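Local coordinates for nitrate transport protein (Parabacteroides distasonis, PDB 3HN0), which probably serves as the substrate-binding component of an ABC transporter for nitrate or a related solute, at residues 82-90 and 146-154. Residues are numbered along the deposited sequence; the frame is centred on the assembly and turned at random.
Sequences IWGTLYLVE and RAVLGEPFL
Leu154, in helix 153-160, overlaps Tyr87 and Val89 on one face of an antiparallel sheet, its CD2 lying 3.5 Å from Tyr87 CD1. Strand 87-90 is the central strand of this three-stranded sheet, between 146-149 and 165-169, in a two-lobed fold consistent with a periplasmic-binding-protein architecture, and segment 82-90 leads into it from the large sheet of the other lobe. A chi1 of 180°, which sets CG opposite the backbone N, sends CD2 to Tyr87 and CD1 to Val89, where it presses on Val89 CG1 at 3.4 Å, a tight carbon contact. The Tyr87 hydroxyl is hydrogen-bonded to Arg239 O. Tyr87 and Leu149 exchange backbone hydrogen bonds, as do Val89 and Ala147, where Val89 N reaches Ala147 O at 2.8 Å and 173°. On the face that carries Val148, Leu86 CD1 reaches Val148 CB at 3.9 Å. Beyond the strand register, water 1 accepts from Glu151 N and donates to Gly84 O, joining the two loops. At the far end Arg146 NE and NH2 both grip Glu90 OE1 in a salt bridge, each at 2.8 Å, while Arg146 NH1 bonds Pro97 O. A methionine in place of Arg146 would probably leave the Glu90 carboxylate without its countercharge and Pro97 O without its donor. Glu90 OE2 is hydrogen-bonded to Thr167 OG1, and OE1 meets NE from above the carboxylate plane and NH2 nearly along its C-O bond.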
loop_
_atom_site.group_PDB
_atom_site.type_symbol
_atom_site.label_atom_id
_atom_site.label_comp_id
_atom_site.label_asym_id
_atom_site.label_seq_id
_atom_site.Cartn_x
_atom_site.Cartn_y
_atom_site.Cartn_z
ATOM N N ILE A 82 -4.230 -11.659 -3.796
ATOM C CA ILE A 82 -4.247 -10.771 -4.946
ATOM C C ILE A 82 -4.686 -9.409 -4.435
ATOM O O ILE A 82 -5.544 -9.284 -3.558
ATOM C CB ILE A 82 -5.133 -11.376 -6.097
ATOM C CG1 ILE A 82 -5.152 -10.472 -7.356
ATOM C CG2 ILE A 82 -6.594 -11.582 -5.622
ATOM C CD1 ILE A 82 -5.921 -11.056 -8.604
ATOM N N TRP A 83 -4.040 -8.364 -4.963
ATOM C CA TRP A 83 -4.181 -7.025 -4.404
ATOM C C TRP A 83 -4.543 -5.954 -5.465
ATOM O O TRP A 83 -4.766 -4.798 -5.144
ATOM C CB TRP A 83 -2.882 -6.647 -3.645
ATOM C CG TRP A 83 -2.643 -7.638 -2.524
ATOM C CD1 TRP A 83 -2.018 -8.837 -2.626
ATOM C CD2 TRP A 83 -3.173 -7.564 -1.186
ATOM N NE1 TRP A 83 -2.083 -9.520 -1.440
ATOM C CE2 TRP A 83 -2.754 -8.745 -0.514
ATOM C CE3 TRP A 83 -3.902 -6.596 -0.473
ATOM C CZ2 TRP A 83 -3.077 -9.010 0.788
ATOM C CZ3 TRP A 83 -4.204 -6.849 0.859
ATOM C CH2 TRP A 83 -3.806 -8.073 1.478
ATOM N N GLY A 84 -4.583 -6.347 -6.721
ATOM C CA GLY A 84 -4.845 -5.425 -7.839
ATOM C C GLY A 84 -6.083 -5.881 -8.588
ATOM O O GLY A 84 -6.022 -6.728 -9.473
ATOM N N THR A 85 -7.249 -5.377 -8.205
ATOM C CA THR A 85 -8.451 -5.835 -8.842
ATOM C C THR A 85 -9.252 -4.804 -9.604
ATOM O O THR A 85 -10.088 -5.179 -10.428
ATOM C CB THR A 85 -9.385 -6.563 -7.830
ATOM O OG1 THR A 85 -9.907 -5.643 -6.912
ATOM C CG2 THR A 85 -8.639 -7.596 -7.059
ATOM N N LEU A 86 -9.044 -3.519 -9.323
ATOM C CA LEU A 86 -9.910 -2.516 -9.918
ATOM C C LEU A 86 -9.124 -1.313 -10.427
ATOM O O LEU A 86 -8.355 -0.678 -9.702
ATOM C CB LEU A 86 -10.991 -2.111 -8.919
ATOM C CG LEU A 86 -12.211 -1.469 -9.558
ATOM C CD1 LEU A 86 -12.982 -2.536 -10.429
ATOM C CD2 LEU A 86 -13.083 -0.844 -8.482
ATOM N N TYR A 87 -9.330 -1.029 -11.720
ATOM C CA TYR A 87 -8.718 0.097 -12.358
ATOM C C TYR A 87 -9.705 0.943 -13.126
ATOM O O TYR A 87 -10.691 0.443 -13.635
ATOM C CB TYR A 87 -7.611 -0.395 -13.294
ATOM C CG TYR A 87 -6.450 -1.001 -12.597
ATOM C CD1 TYR A 87 -6.474 -2.354 -12.209
ATOM C CD2 TYR A 87 -5.301 -0.248 -12.295
ATOM C CE1 TYR A 87 -5.398 -2.940 -11.539
ATOM C CE2 TYR A 87 -4.235 -0.848 -11.610
ATOM C CZ TYR A 87 -4.286 -2.184 -11.252
ATOM O OH TYR A 87 -3.220 -2.771 -10.596
ATOM N N LEU A 88 -9.484 2.254 -13.176
ATOM C CA LEU A 88 -10.334 3.135 -13.968
ATOM C C LEU A 88 -9.722 3.321 -15.339
ATOM O O LEU A 88 -8.536 3.661 -15.442
ATOM C CB LEU A 88 -10.405 4.498 -13.291
ATOM C CG LEU A 88 -11.210 5.631 -13.928
ATOM C CD1 LEU A 88 -12.682 5.269 -14.030
ATOM C CD2 LEU A 88 -10.961 6.883 -13.071
ATOM N N VAL A 89 -10.529 3.172 -16.384
ATOM C CA VAL A 89 -10.088 3.399 -17.750
ATOM C C VAL A 89 -10.953 4.486 -18.396
ATOM O O VAL A 89 -12.134 4.609 -18.096
ATOM C CB VAL A 89 -10.146 2.102 -18.593
ATOM C CG1 VAL A 89 -9.178 1.068 -18.035
ATOM C CG2 VAL A 89 -11.599 1.491 -18.651
ATOM N N GLU A 90 -10.336 5.269 -19.261
ATOM C CA GLU A 90 -11.028 6.340 -19.947
ATOM C C GLU A 90 -10.522 6.421 -21.376
ATOM O O GLU A 90 -9.336 6.166 -21.646
ATOM C CB GLU A 90 -10.847 7.687 -19.206
ATOM C CG GLU A 90 -10.990 7.600 -17.684
ATOM C CD GLU A 90 -11.033 8.957 -16.991
ATOM O OE1 GLU A 90 -11.911 9.782 -17.349
ATOM O OE2 GLU A 90 -10.211 9.188 -16.065
ATOM N N ARG A 146 -15.872 5.535 -20.162
ATOM C CA ARG A 146 -15.208 5.572 -18.867
ATOM C C ARG A 146 -15.800 4.427 -18.074
ATOM O O ARG A 146 -17.019 4.249 -18.080
ATOM C CB ARG A 146 -15.445 6.973 -18.280
ATOM C CG ARG A 146 -15.202 7.223 -16.833
ATOM C CD ARG A 146 -15.660 8.679 -16.482
ATOM N NE ARG A 146 -14.648 9.667 -16.818
ATOM C CZ ARG A 146 -14.845 10.988 -16.825
ATOM N NH1 ARG A 146 -16.030 11.500 -16.533
ATOM N NH2 ARG A 146 -13.846 11.803 -17.121
ATOM N N ALA A 147 -14.921 3.626 -17.446
ATOM C CA ALA A 147 -15.339 2.439 -16.758
ATOM C C ALA A 147 -14.311 1.984 -15.750
ATOM O O ALA A 147 -13.182 2.458 -15.730
ATOM C CB ALA A 147 -15.612 1.305 -17.791
ATOM N N VAL A 148 -14.768 1.081 -14.895
ATOM C CA VAL A 148 -13.874 0.346 -14.032
ATOM C C VAL A 148 -13.828 -1.108 -14.468
ATOM O O VAL A 148 -14.850 -1.694 -14.813
ATOM C CB VAL A 148 -14.254 0.455 -12.551
ATOM C CG1 VAL A 148 -13.943 1.864 -12.020
ATOM C CG2 VAL A 148 -15.676 0.053 -12.335
ATOM N N LEU A 149 -12.614 -1.670 -14.456
ATOM C CA LEU A 149 -12.362 -3.065 -14.873
ATOM C C LEU A 149 -11.223 -3.682 -14.078
ATOM O O LEU A 149 -10.317 -3.005 -13.659
ATOM C CB LEU A 149 -11.994 -3.144 -16.372
ATOM C CG LEU A 149 -13.092 -2.878 -17.386
ATOM C CD1 LEU A 149 -12.479 -2.789 -18.817
ATOM C CD2 LEU A 149 -14.216 -3.874 -17.373
ATOM N N GLY A 150 -11.257 -5.008 -13.985
ATOM C CA GLY A 150 -10.128 -5.833 -13.543
ATOM C C GLY A 150 -9.772 -6.828 -14.644
ATOM O O GLY A 150 -10.405 -6.860 -15.687
ATOM N N GLU A 151 -8.750 -7.634 -14.404
ATOM C CA GLU A 151 -8.214 -8.531 -15.408
ATOM C C GLU A 151 -9.056 -9.775 -15.532
ATOM O O GLU A 151 -9.589 -10.201 -14.548
ATOM C CB GLU A 151 -6.801 -8.885 -15.024
ATOM C CG GLU A 151 -5.866 -7.660 -15.045
ATOM C CD GLU A 151 -5.589 -7.157 -16.435
ATOM O OE1 GLU A 151 -6.103 -7.714 -17.450
ATOM O OE2 GLU A 151 -4.851 -6.186 -16.528
ATOM N N PRO A 152 -9.134 -10.381 -16.733
ATOM C CA PRO A 152 -8.456 -10.103 -17.994
ATOM C C PRO A 152 -9.166 -9.040 -18.840
ATOM O O PRO A 152 -8.623 -8.573 -19.880
ATOM C CB PRO A 152 -8.527 -11.460 -18.701
ATOM C CG PRO A 152 -9.756 -12.017 -18.255
ATOM C CD PRO A 152 -9.984 -11.593 -16.852
ATOM N N PHE A 153 -10.336 -8.611 -18.384
ATOM C CA PHE A 153 -11.193 -7.714 -19.186
ATOM C C PHE A 153 -10.461 -6.395 -19.453
ATOM O O PHE A 153 -10.573 -5.791 -20.526
ATOM C CB PHE A 153 -12.462 -7.429 -18.402
ATOM C CG PHE A 153 -13.196 -8.654 -18.040
ATOM C CD1 PHE A 153 -13.897 -9.339 -19.019
ATOM C CD2 PHE A 153 -13.166 -9.161 -16.698
ATOM C CE1 PHE A 153 -14.601 -10.508 -18.702
ATOM C CE2 PHE A 153 -13.850 -10.327 -16.389
ATOM C CZ PHE A 153 -14.557 -11.013 -17.407
ATOM N N LEU A 154 -9.763 -5.926 -18.434
ATOM C CA LEU A 154 -8.940 -4.716 -18.537
ATOM C C LEU A 154 -7.967 -4.813 -19.716
ATOM O O LEU A 154 -7.895 -3.932 -20.564
ATOM C CB LEU A 154 -8.167 -4.508 -17.244
ATOM C CG LEU A 154 -7.228 -3.297 -17.120
ATOM C CD1 LEU A 154 -7.918 -1.992 -17.490
ATOM C CD2 LEU A 154 -6.627 -3.211 -15.646
HETATM O O HOH W 1 -7.472 -7.492 -11.821
#